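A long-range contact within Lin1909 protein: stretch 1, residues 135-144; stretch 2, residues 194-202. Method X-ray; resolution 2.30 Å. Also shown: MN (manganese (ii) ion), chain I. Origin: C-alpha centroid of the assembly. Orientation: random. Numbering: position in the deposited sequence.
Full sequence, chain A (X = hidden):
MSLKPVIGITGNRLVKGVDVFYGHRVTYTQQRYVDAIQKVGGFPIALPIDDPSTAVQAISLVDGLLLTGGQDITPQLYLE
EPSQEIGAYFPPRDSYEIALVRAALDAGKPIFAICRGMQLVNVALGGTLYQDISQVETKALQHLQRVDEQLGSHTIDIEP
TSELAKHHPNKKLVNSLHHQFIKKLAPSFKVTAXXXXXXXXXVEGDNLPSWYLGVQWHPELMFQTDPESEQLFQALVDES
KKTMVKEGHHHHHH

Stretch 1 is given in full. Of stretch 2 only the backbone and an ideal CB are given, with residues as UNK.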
ATOM      1  N   GLN A 135      19.669  25.477  -4.078  1.00 22.61           N
ATOM      2  CA  GLN A 135      20.546  26.511  -3.536  1.00 22.73           C
ATOM      3  C   GLN A 135      21.692  26.982  -4.432  1.00 24.51           C
ATOM      4  O   GLN A 135      22.386  27.951  -4.097  1.00 24.80           O
ATOM      5  CB  GLN A 135      21.094  26.037  -2.189  1.00 21.14           C
ATOM      6  CG  GLN A 135      20.022  25.919  -1.101  1.00 20.35           C
ATOM      7  CD  GLN A 135      20.456  25.039   0.061  1.00 21.34           C
ATOM      8  OE1 GLN A 135      21.650  24.854   0.307  1.00 23.57           O
ATOM      9  NE2 GLN A 135      19.487  24.502   0.786  1.00 20.28           N
ATOM     10  N   VAL A 136      21.904  26.317  -5.564  1.00 25.06           N
ATOM     11  CA  VAL A 136      22.984  26.734  -6.449  1.00 27.84           C
ATOM     12  C   VAL A 136      22.553  28.025  -7.128  1.00 28.94           C
ATOM     13  O   VAL A 136      21.422  28.144  -7.596  1.00 28.07           O
ATOM     14  CB  VAL A 136      23.327  25.647  -7.503  1.00 27.87           C
ATOM     15  CG1 VAL A 136      23.780  24.372  -6.798  1.00 26.70           C
ATOM     16  CG2 VAL A 136      22.123  25.357  -8.375  1.00 30.28           C
ATOM     17  N   GLU A 137      23.458  28.997  -7.151  1.00 31.38           N
ATOM     18  CA  GLU A 137      23.182  30.303  -7.732  1.00 33.41           C
ATOM     19  C   GLU A 137      22.586  30.253  -9.125  1.00 33.41           C
ATOM     20  O   GLU A 137      21.705  31.047  -9.450  1.00 34.53           O
ATOM     21  CB  GLU A 137      24.452  31.161  -7.759  1.00 35.31           C
ATOM     22  CG  GLU A 137      25.037  31.457  -6.381  1.00 38.53           C
ATOM     23  CD  GLU A 137      25.812  30.283  -5.795  1.00 40.61           C
ATOM     24  OE1 GLU A 137      26.268  30.393  -4.636  1.00 41.47           O
ATOM     25  OE2 GLU A 137      25.972  29.254  -6.491  1.00 41.08           O
ATOM     26  N   THR A 138      23.058  29.325  -9.947  1.00 33.45           N
ATOM     27  CA  THR A 138      22.556  29.213 -11.310  1.00 33.25           C
ATOM     28  C   THR A 138      21.755  27.927 -11.517  1.00 32.21           C
ATOM     29  O   THR A 138      22.054  26.899 -10.911  1.00 31.25           O
ATOM     30  CB  THR A 138      23.717  29.255 -12.301  1.00 35.07           C
ATOM     31  OG1 THR A 138      23.208  29.208 -13.641  1.00 38.06           O
ATOM     32  CG2 THR A 138      24.653  28.073 -12.053  1.00 37.63           C
ATOM     33  N   LYS A 139      20.737  27.992 -12.372  1.00 30.54           N
ATOM     34  CA  LYS A 139      19.885  26.835 -12.646  1.00 29.57           C
ATOM     35  C   LYS A 139      20.736  25.625 -13.034  1.00 27.21           C
ATOM     36  O   LYS A 139      21.507  25.666 -13.996  1.00 27.50           O
ATOM     37  CB  LYS A 139      18.898  27.149 -13.777  1.00 31.64           C
ATOM     38  CG  LYS A 139      17.655  26.250 -13.832  1.00 33.29           C
ATOM     39  CD  LYS A 139      16.793  26.413 -12.578  1.00 34.11           C
ATOM     40  CE  LYS A 139      15.328  26.045 -12.824  1.00 35.64           C
ATOM     41  NZ  LYS A 139      15.120  24.639 -13.274  1.00 34.74           N
ATOM     42  N   ALA A 140      20.602  24.551 -12.269  1.00 21.88           N
ATOM     43  CA  ALA A 140      21.361  23.352 -12.551  1.00 19.67           C
ATOM     44  C   ALA A 140      20.523  22.377 -13.359  1.00 17.31           C
ATOM     45  O   ALA A 140      19.295  22.483 -13.403  1.00 15.62           O
ATOM     46  CB  ALA A 140      21.810  22.705 -11.254  1.00 17.65           C
ATOM     47  N   LEU A 141      21.202  21.446 -14.018  1.00 14.90           N
ATOM     48  CA  LEU A 141      20.528  20.420 -14.793  1.00 15.16           C
ATOM     49  C   LEU A 141      19.937  19.422 -13.806  1.00 14.06           C
ATOM     50  O   LEU A 141      20.145  19.540 -12.607  1.00 12.37           O
ATOM     51  CB  LEU A 141      21.527  19.703 -15.696  1.00 16.62           C
ATOM     52  CG  LEU A 141      22.118  20.564 -16.808  1.00 17.32           C
ATOM     53  CD1 LEU A 141      23.249  19.805 -17.483  1.00 16.25           C
ATOM     54  CD2 LEU A 141      21.009  20.936 -17.799  1.00 15.29           C
ATOM     55  N   GLN A 142      19.197  18.440 -14.303  1.00 15.98           N
ATOM     56  CA  GLN A 142      18.627  17.448 -13.406  1.00 16.85           C
ATOM     57  C   GLN A 142      19.733  16.527 -12.927  1.00 16.55           C
ATOM     58  O   GLN A 142      20.512  16.010 -13.737  1.00 15.62           O
ATOM     59  CB  GLN A 142      17.568  16.599 -14.107  1.00 18.67           C
ATOM     60  CG  GLN A 142      16.812  15.707 -13.128  1.00 22.08           C
ATOM     61  CD  GLN A 142      15.721  14.899 -13.783  1.00 24.70           C
ATOM     62  OE1 GLN A 142      15.987  13.883 -14.434  1.00 29.26           O
ATOM     63  NE2 GLN A 142      14.484  15.346 -13.626  1.00 20.27           N
ATOM     64  N   HIS A 143      19.810  16.322 -11.617  1.00 16.03           N
ATOM     65  CA  HIS A 143      20.827  15.431 -11.076  1.00 16.31           C
ATOM     66  C   HIS A 143      20.219  14.249 -10.336  1.00 15.76           C
ATOM     67  O   HIS A 143      20.933  13.371  -9.853  1.00 15.04           O
ATOM     68  CB  HIS A 143      21.811  16.220 -10.210  1.00 16.42           C
ATOM     69  CG  HIS A 143      22.819  16.980 -11.019  1.00 17.04           C
ATOM     70  ND1 HIS A 143      24.006  16.421 -11.444  1.00 17.00           N
ATOM     71  CD2 HIS A 143      22.768  18.218 -11.569  1.00 13.59           C
ATOM     72  CE1 HIS A 143      24.644  17.279 -12.221  1.00 16.62           C
ATOM     73  NE2 HIS A 143      23.912  18.376 -12.313  1.00 17.92           N
ATOM     74  N   LEU A 144      18.892  14.242 -10.245  1.00 15.32           N
ATOM     75  CA  LEU A 144      18.173  13.120  -9.653  1.00 17.66           C
ATOM     76  C   LEU A 144      17.389  12.613 -10.855  1.00 17.99           C
ATOM     77  O   LEU A 144      16.225  12.951 -11.040  1.00 19.18           O
ATOM     78  CB  LEU A 144      17.213  13.569  -8.547  1.00 18.20           C
ATOM     79  CG  LEU A 144      16.462  12.397  -7.898  1.00 19.71           C
ATOM     80  CD1 LEU A 144      17.457  11.327  -7.446  1.00 18.51           C
ATOM     81  CD2 LEU A 144      15.636  12.896  -6.714  1.00 19.11           C
ATOM     82  N   UNK A 194      32.802  17.795 -15.065  1.00 18.17           N
ATOM     83  CA  UNK A 194      31.665  18.663 -14.785  1.00 17.83           C
ATOM     84  C   UNK A 194      30.573  18.432 -15.831  1.00 19.13           C
ATOM     85  O   UNK A 194      30.850  17.960 -16.943  1.00 18.38           O
ATOM     86  CB  UNK A 194      32.095  20.131 -14.766  1.00 17.83           C
ATOM     87  N   UNK A 195      29.337  18.769 -15.471  1.00 18.75           N
ATOM     88  CA  UNK A 195      28.219  18.682 -16.409  1.00 18.09           C
ATOM     89  C   UNK A 195      28.091  20.097 -16.975  1.00 18.23           C
ATOM     90  O   UNK A 195      28.577  21.058 -16.367  1.00 18.22           O
ATOM     91  CB  UNK A 195      26.928  18.195 -15.747  1.00 18.09           C
ATOM     92  N   UNK A 196      27.427  20.222 -18.120  1.00 17.20           N
ATOM     93  CA  UNK A 196      27.263  21.513 -18.796  1.00 16.69           C
ATOM     94  C   UNK A 196      26.827  22.677 -17.907  1.00 17.36           C
ATOM     95  O   UNK A 196      26.945  23.845 -18.305  1.00 16.75           O
ATOM     96  CB  UNK A 196      26.238  21.354 -19.921  1.00 16.69           C
ATOM     97  N   UNK A 197      26.319  22.370 -16.716  1.00 15.39           N
ATOM     98  CA  UNK A 197      25.885  23.415 -15.802  1.00 14.53           C
ATOM     99  C   UNK A 197      27.001  23.809 -14.837  1.00 14.76           C
ATOM    100  O   UNK A 197      26.793  24.607 -13.923  1.00 15.53           O
ATOM    101  CB  UNK A 197      24.652  22.955 -15.022  1.00 14.53           C
ATOM    102  N   UNK A 198      28.186  23.249 -15.051  1.00 14.18           N
ATOM    103  CA  UNK A 198      29.323  23.558 -14.201  1.00 14.04           C
ATOM    104  C   UNK A 198      29.464  22.769 -12.901  1.00 16.35           C
ATOM    105  O   UNK A 198      30.489  22.883 -12.224  1.00 16.33           O
ATOM    106  CB  UNK A 198      29.264  25.046 -13.851  1.00 14.04           C
ATOM    107  N   UNK A 199      28.464  21.974 -12.533  1.00 15.04           N
ATOM    108  CA  UNK A 199      28.563  21.210 -11.294  1.00 16.42           C
ATOM    109  C   UNK A 199      29.691  20.164 -11.333  1.00 16.50           C
ATOM    110  O   UNK A 199      30.007  19.601 -12.379  1.00 17.17           O
ATOM    111  CB  UNK A 199      27.227  20.520 -11.009  1.00 16.42           C
ATOM    112  N   UNK A 200      30.299  19.922 -10.179  1.00 16.01           N
ATOM    113  CA  UNK A 200      31.411  18.986 -10.053  1.00 16.31           C
ATOM    114  C   UNK A 200      30.993  17.520 -10.049  1.00 15.38           C
ATOM    115  O   UNK A 200      30.248  17.077  -9.170  1.00 16.44           O
ATOM    116  CB  UNK A 200      32.185  19.289  -8.769  1.00 16.31           C
ATOM    117  N   UNK A 201      31.500  16.771 -11.023  1.00 16.56           N
ATOM    118  CA  UNK A 201      31.176  15.351 -11.176  1.00 15.52           C
ATOM    119  C   UNK A 201      32.319  14.400 -10.839  1.00 15.43           C
ATOM    120  O   UNK A 201      32.085  13.226 -10.530  1.00 15.32           O
ATOM    121  CB  UNK A 201      30.724  15.089 -12.614  1.00 15.52           C
ATOM    122  N   UNK A 202      33.550  14.897 -10.895  1.00 15.59           N
ATOM    123  CA  UNK A 202      34.712  14.071 -10.590  1.00 15.84           C
ATOM    124  C   UNK A 202      35.850  14.883  -9.971  1.00 17.96           C
ATOM    125  O   UNK A 202      36.179  15.987 -10.421  1.00 19.23           O
ATOM    126  CB  UNK A 202      35.203  13.374 -11.860  1.00 15.84           C
TER
HETATM  127 MN    MN I 300      25.001  14.505 -11.417  1.00 15.60          MN

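Position 194 lies in a strand, and its ideal CB has nothing of stretch 1 within 5.5 Å, so the visible atoms allow almost any side chain. The residue is Arg194, whose NH1 donates to O of position 198 at 2.9 Å.

At position 195 the CA-to-CB bond points toward stretch 1, and the ideal CB sits 4.3 Å from His143 CE1 and 4.4 Å from Leu141 CD1. A small or medium side chain, polar or apolar, would suit this site between an imidazole edge and a methyl group. Thr195 occupies it: OG1 lies 3.5 Å from His143 CE1, near the ring plane, and makes a very short hydrogen bond of 2.4 Å to OD1 of residue 197.

Position 196, the second residue of a type I turn, points sideways, with its ideal CB 4.2 Å from Leu141 CD1. Many residues would be tolerated; Ala196 adds a modest apolar contact.

At position 197 the ideal CB points toward stretch 1, 3.9 Å from Leu141 N and 4.1 Å from Ala140 CA, and His143 NE2 lies beyond, turned away from the manganese that ND1 binds. Two donors therefore call for a short acceptor: Asp or Asn would be plausible, and a carboxylate would suit a metal-bound imidazole particularly well. In Asp197, with chi1 p, OD2 accepts from Leu141 N at 2.8 Å and from His143 NE2 at 3.1 Å, holding backbone and ring together. OD1 also accepts from N of position 199, at 3.2 Å.

Position 198 closes the turn with phi/psi of 84/-8. A CB would be jammed against the preceding carbonyl O, which calls for glycine, and Gly198 is found.

Position 199 points toward stretch 1, its ideal CB 4.2 Å from His143 NE2, with the side chains of Ala140 and Val136 further on. A long, flexible apolar residue such as Met or Leu would suit. Met199, modelled as selenomethionine, reaches Val136 CG1 with SE at 3.9 Å and passes Ala140 CB with CG at 4.5 Å.

Position 200 points away, leaving its choice open here; Ile200 makes no contact with stretch 1.

Position 201 points sideways, but the manganese on His143 ND1 invites a side chain long enough to bring a ligand, such as Glu. Glu201 OE2 binds the MN ion at 2.4 Å, beside His143 ND1 at 2.2 Å from the same MN, while OE1 accepts from a water that also binds the metal.

Position 202 is out of reach and unconstrained by stretch 1; it is Ala202.

Stretch 2, residues 194-202: RTADGMIEA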
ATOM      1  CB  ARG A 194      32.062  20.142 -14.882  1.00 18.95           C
ATOM      2  CG  ARG A 194      32.936  20.700 -13.787  1.00 20.39           C
ATOM      3  CD  ARG A 194      33.332  22.133 -14.140  1.00 19.17           C
ATOM      4  NE  ARG A 194      34.490  22.595 -13.376  1.00 21.85           N
ATOM      5  CZ  ARG A 194      34.447  23.005 -12.114  1.00 21.12           C
ATOM      6  NH1 ARG A 194      33.293  23.019 -11.460  1.00 21.09           N
ATOM      7  NH2 ARG A 194      35.563  23.400 -11.506  1.00 19.87           N
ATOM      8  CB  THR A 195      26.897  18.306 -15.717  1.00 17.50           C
ATOM      9  OG1 THR A 195      26.890  18.849 -14.395  1.00 16.80           O
ATOM     10  CG2 THR A 195      26.704  16.786 -15.684  1.00 17.19           C
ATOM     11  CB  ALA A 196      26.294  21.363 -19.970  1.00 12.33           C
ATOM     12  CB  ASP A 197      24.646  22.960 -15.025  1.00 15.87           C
ATOM     13  CG  ASP A 197      24.871  21.662 -14.265  1.00 16.76           C
ATOM     14  OD1 ASP A 197      25.972  21.081 -14.384  1.00 16.55           O
ATOM     15  OD2 ASP A 197      23.942  21.222 -13.549  1.00 18.00           O
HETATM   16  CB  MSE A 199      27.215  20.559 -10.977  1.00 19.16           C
HETATM   17  CG  MSE A 199      26.107  21.563 -10.702  1.00 21.03           C
HETATM   18 SE   MSE A 199      26.440  22.690  -9.113  1.00 28.37          SE
HETATM   19  CE  MSE A 199      27.183  24.236  -9.996  1.00 25.73           C
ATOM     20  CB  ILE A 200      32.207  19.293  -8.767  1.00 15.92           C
ATOM     21  CG1 ILE A 200      32.868  20.663  -8.908  1.00 15.70           C
ATOM     22  CG2 ILE A 200      33.242  18.207  -8.515  1.00 16.83           C
ATOM     23  CD1 ILE A 200      33.312  21.272  -7.595  1.00 14.40           C
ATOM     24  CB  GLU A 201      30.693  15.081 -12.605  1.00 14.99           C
ATOM     25  CG  GLU A 201      29.284  15.590 -12.921  1.00 12.98           C
ATOM     26  CD  GLU A 201      28.176  14.803 -12.216  1.00 15.44           C
ATOM     27  OE1 GLU A 201      28.248  13.554 -12.164  1.00 14.09           O
ATOM     28  OE2 GLU A 201      27.214  15.432 -11.723  1.00 13.65           O
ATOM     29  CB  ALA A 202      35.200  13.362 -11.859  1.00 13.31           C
TER
HETATM   30  O   HOH W   1      25.906  12.432 -11.306  1.00 13.41           O
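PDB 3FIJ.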